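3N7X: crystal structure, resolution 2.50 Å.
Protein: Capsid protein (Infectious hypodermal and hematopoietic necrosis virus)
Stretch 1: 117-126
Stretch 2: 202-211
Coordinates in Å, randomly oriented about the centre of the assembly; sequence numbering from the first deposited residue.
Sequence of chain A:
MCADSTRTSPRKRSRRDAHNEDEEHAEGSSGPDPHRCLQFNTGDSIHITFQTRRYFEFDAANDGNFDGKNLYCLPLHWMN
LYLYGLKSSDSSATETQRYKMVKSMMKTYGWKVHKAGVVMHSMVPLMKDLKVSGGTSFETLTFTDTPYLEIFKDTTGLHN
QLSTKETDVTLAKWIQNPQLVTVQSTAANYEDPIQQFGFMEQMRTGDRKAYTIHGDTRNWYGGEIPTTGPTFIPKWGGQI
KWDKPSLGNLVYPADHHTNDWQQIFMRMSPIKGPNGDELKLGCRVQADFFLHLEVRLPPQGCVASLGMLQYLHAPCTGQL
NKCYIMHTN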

# COMPACT_ATOMS: atom_id res chain seq x y z
N GLY A 117 -5.00 37.54 80.77
CA GLY A 117 -4.76 38.82 80.14
C GLY A 117 -5.88 39.83 80.24
O GLY A 117 -6.91 39.58 80.89
N VAL A 118 -5.68 40.97 79.60
CA VAL A 118 -6.65 42.05 79.60
C VAL A 118 -6.72 42.70 78.24
O VAL A 118 -5.78 42.63 77.44
CB VAL A 118 -6.25 43.16 80.58
CG1 VAL A 118 -7.39 44.15 80.75
CG2 VAL A 118 -5.88 42.55 81.89
N VAL A 119 -7.85 43.34 78.00
CA VAL A 119 -8.06 44.08 76.78
C VAL A 119 -8.72 45.37 77.23
O VAL A 119 -9.79 45.34 77.83
CB VAL A 119 -9.02 43.37 75.81
CG1 VAL A 119 -9.16 44.20 74.54
CG2 VAL A 119 -8.49 42.00 75.47
N MET A 120 -8.08 46.49 76.97
CA MET A 120 -8.66 47.77 77.34
C MET A 120 -9.23 48.35 76.05
O MET A 120 -8.58 48.28 75.00
CB MET A 120 -7.62 48.71 77.92
CG MET A 120 -7.02 48.22 79.23
SD MET A 120 -5.96 49.45 80.02
CE MET A 120 -4.54 49.48 78.89
N HIS A 121 -10.43 48.91 76.13
CA HIS A 121 -11.06 49.48 74.96
C HIS A 121 -12.07 50.55 75.34
O HIS A 121 -12.23 50.88 76.51
CB HIS A 121 -11.76 48.39 74.14
CG HIS A 121 -12.88 47.70 74.87
ND1 HIS A 121 -12.68 46.61 75.69
CD2 HIS A 121 -14.21 47.96 74.91
CE1 HIS A 121 -13.84 46.22 76.19
NE2 HIS A 121 -14.78 47.03 75.73
N SER A 122 -12.74 51.09 74.32
CA SER A 122 -13.78 52.09 74.52
C SER A 122 -13.36 53.30 75.34
O SER A 122 -14.11 53.76 76.20
CB SER A 122 -14.99 51.43 75.18
OG SER A 122 -15.47 50.37 74.38
N MET A 123 -12.17 53.83 75.07
CA MET A 123 -11.70 54.98 75.81
C MET A 123 -12.60 56.21 75.65
O MET A 123 -13.11 56.49 74.57
CB MET A 123 -10.30 55.37 75.37
CG MET A 123 -9.82 56.65 76.02
SD MET A 123 -8.22 57.15 75.42
CE MET A 123 -7.19 55.83 76.11
N VAL A 124 -12.79 56.93 76.76
CA VAL A 124 -13.59 58.15 76.76
C VAL A 124 -12.72 59.24 77.38
O VAL A 124 -12.51 59.28 78.59
CB VAL A 124 -14.86 57.99 77.61
CG1 VAL A 124 -15.62 59.31 77.65
CG2 VAL A 124 -15.74 56.89 77.03
N PRO A 125 -12.19 60.15 76.54
CA PRO A 125 -11.33 61.25 76.99
C PRO A 125 -12.08 62.27 77.86
O PRO A 125 -13.23 62.62 77.57
CB PRO A 125 -10.83 61.87 75.68
CG PRO A 125 -10.86 60.71 74.73
CD PRO A 125 -12.17 60.05 75.07
N LEU A 126 -11.42 62.75 78.90
CA LEU A 126 -12.01 63.71 79.83
C LEU A 126 -11.14 64.93 80.05
O LEU A 126 -9.92 64.88 79.86
CB LEU A 126 -12.25 63.03 81.18
CG LEU A 126 -13.12 61.78 81.17
CD1 LEU A 126 -12.95 61.05 82.48
CD2 LEU A 126 -14.57 62.17 80.93
N GLN A 202 0.58 54.36 72.16
CA GLN A 202 -0.51 55.23 72.54
C GLN A 202 -1.85 54.53 72.43
O GLN A 202 -2.01 53.59 71.65
CB GLN A 202 -0.54 56.47 71.64
CG GLN A 202 0.76 57.23 71.58
CD GLN A 202 0.70 58.40 70.61
OE1 GLN A 202 -0.35 58.67 70.02
NE2 GLN A 202 1.82 59.09 70.44
N MET A 203 -2.82 54.98 73.22
CA MET A 203 -4.16 54.43 73.15
C MET A 203 -5.12 55.59 73.05
O MET A 203 -5.05 56.54 73.84
CB MET A 203 -4.49 53.61 74.39
CG MET A 203 -5.92 53.07 74.34
SD MET A 203 -6.40 52.15 75.81
CE MET A 203 -8.07 51.57 75.36
N ARG A 204 -6.02 55.54 72.08
CA ARG A 204 -7.01 56.58 71.90
C ARG A 204 -8.36 55.98 71.58
O ARG A 204 -8.50 54.76 71.48
CB ARG A 204 -6.58 57.56 70.81
CG ARG A 204 -5.78 56.93 69.69
CD ARG A 204 -5.57 57.91 68.53
NE ARG A 204 -4.71 59.05 68.84
CZ ARG A 204 -3.43 58.96 69.19
NH1 ARG A 204 -2.86 57.76 69.29
NH2 ARG A 204 -2.70 60.06 69.39
N THR A 205 -9.36 56.84 71.43
CA THR A 205 -10.71 56.38 71.12
C THR A 205 -10.68 55.39 69.97
O THR A 205 -9.97 55.59 68.97
CB THR A 205 -11.61 57.57 70.75
OG1 THR A 205 -10.98 58.34 69.71
CG2 THR A 205 -11.84 58.46 71.96
N GLY A 206 -11.43 54.30 70.11
CA GLY A 206 -11.49 53.30 69.07
C GLY A 206 -10.44 52.20 69.16
O GLY A 206 -10.61 51.13 68.57
N ASP A 207 -9.37 52.43 69.91
CA ASP A 207 -8.32 51.43 70.04
C ASP A 207 -8.71 50.31 70.98
O ASP A 207 -9.59 50.46 71.83
CB ASP A 207 -7.02 52.03 70.57
CG ASP A 207 -6.32 52.91 69.56
OD1 ASP A 207 -6.69 52.89 68.37
OD2 ASP A 207 -5.37 53.62 69.97
N ARG A 208 -8.04 49.17 70.81
CA ARG A 208 -8.20 48.01 71.68
C ARG A 208 -6.76 47.66 72.02
O ARG A 208 -5.93 47.51 71.12
CB ARG A 208 -8.86 46.84 70.95
CG ARG A 208 -10.34 47.02 70.66
CD ARG A 208 -10.93 45.76 70.06
NE ARG A 208 -11.02 44.68 71.03
CZ ARG A 208 -12.00 44.55 71.93
NH1 ARG A 208 -12.99 45.44 71.98
NH2 ARG A 208 -12.00 43.52 72.76
N LYS A 209 -6.45 47.56 73.30
CA LYS A 209 -5.10 47.22 73.73
C LYS A 209 -5.14 45.94 74.53
O LYS A 209 -5.68 45.90 75.64
CB LYS A 209 -4.51 48.36 74.57
CG LYS A 209 -4.37 49.67 73.81
CD LYS A 209 -3.44 49.52 72.61
CE LYS A 209 -3.23 50.86 71.92
NZ LYS A 209 -2.29 50.77 70.77
N ALA A 210 -4.58 44.89 73.96
CA ALA A 210 -4.57 43.59 74.61
C ALA A 210 -3.20 43.17 75.08
O ALA A 210 -2.21 43.28 74.35
CB ALA A 210 -5.13 42.55 73.66
N TYR A 211 -3.14 42.69 76.32
CA TYR A 211 -1.90 42.24 76.91
C TYR A 211 -2.20 40.91 77.57
O TYR A 211 -3.20 40.78 78.29
CB TYR A 211 -1.41 43.25 77.94
CG TYR A 211 -1.23 44.63 77.35
CD1 TYR A 211 -0.13 44.93 76.54
CD2 TYR A 211 -2.21 45.61 77.52
CE1 TYR A 211 -0.01 46.18 75.92
CE2 TYR A 211 -2.10 46.86 76.91
CZ TYR A 211 -1.00 47.14 76.11
OH TYR A 211 -0.91 48.36 75.48
O HOH W 1 -12.37 50.48 71.52
O HOH W 2 -10.23 53.00 72.93
O HOH W 3 -13.64 54.77 72.16

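Two segments of the capsid protein chain, at least 80 residues apart in sequence wherever they touch, pair as antiparallel β-strands and bury 739 Å² between them, both sides summed. The strand axes approach to 4.5 Å and run at 172° to one another. Four backbone hydrogen bonds join them as two reciprocal pairs: Val-118 N to Tyr-211 O (2.8 Å) and Tyr-211 N to Val-118 O (2.9 Å), then Met-120 N to Lys-209 O and Lys-209 N to Met-120 O (both 2.8 Å). All four are close to straight, with angles of 163–168° at the hydrogen. Between these pairs Val-119 faces Ala-210 without amide bonds, their CA atoms 4.1 Å apart, and CA-H...O contacts fill in: Val-119 CA to Lys-209 O and Ala-210 CA to Val-118 O, each 3.2 Å.

Met-123, Met-203 and Met-120 lose the most surface to the opposing stretch. Met-123 points toward it with an extended chi1 and chi2 (both t) and a bent chi3 (m), which sets its methyl CE 3.2 Å from Met-203 O and 3.5 Å from Met-203 CG; its SD lies 3.8 Å from Arg-204 CA. Met-203 is extended through all three torsions and reaches back, so that its CE sits 3.9 Å from Met-120 CB and 3.3 Å from Met-120 O. Flexible, unbranched and apolar, these chains can fill the space beside the backbone. Met-120 shares its face of the sheet with Val-118, Lys-209 and Tyr-211, and its CE meets the edge of the tyrosine ring, 4.1 Å from Tyr-211 CE2.

The other face carries Val-119, His-121, Arg-208 and Ala-210. Here Val-119 CG2 touches Ala-210 CB at 3.9 Å, while the guanidinium of Arg-208 lies flat on the His-121 ring, centres 4.7 Å apart and planes at 24°. The stack places Arg-208 NH1 over one ring face, 3.7 Å from His-121 CG, and Arg-208 NH2 approaches Val-119 CG1 at 3.4 Å.

Past His-121 the direct amide ladder gives way to water. Water 1 accepts from Ser-122 N (2.9 Å) and donates to Asp-207 O (2.8 Å). Water 2 accepts from Met-123 N (3.0 Å) and donates to Arg-204 O (2.9 Å) and Asp-207 O (2.8 Å), while water 3 links Gly-206 N (3.1 Å) to Met-123 O (3.0 Å). The second stretch turns here through a type II β turn, Arg-204 to Asp-207, closed by Asp-207 N to Arg-204 O (2.9 Å) and braced by Arg-204 N to Asp-207 OD2 (2.9 Å). Gly-206 has phi/psi of 89/-19°, where a CB would jam against the preceding carbonyl oxygen. Thr-205 CG2 packs 3.5 Å from both Pro-125 CD and Met-123 O, extending the contact beyond the paired strands.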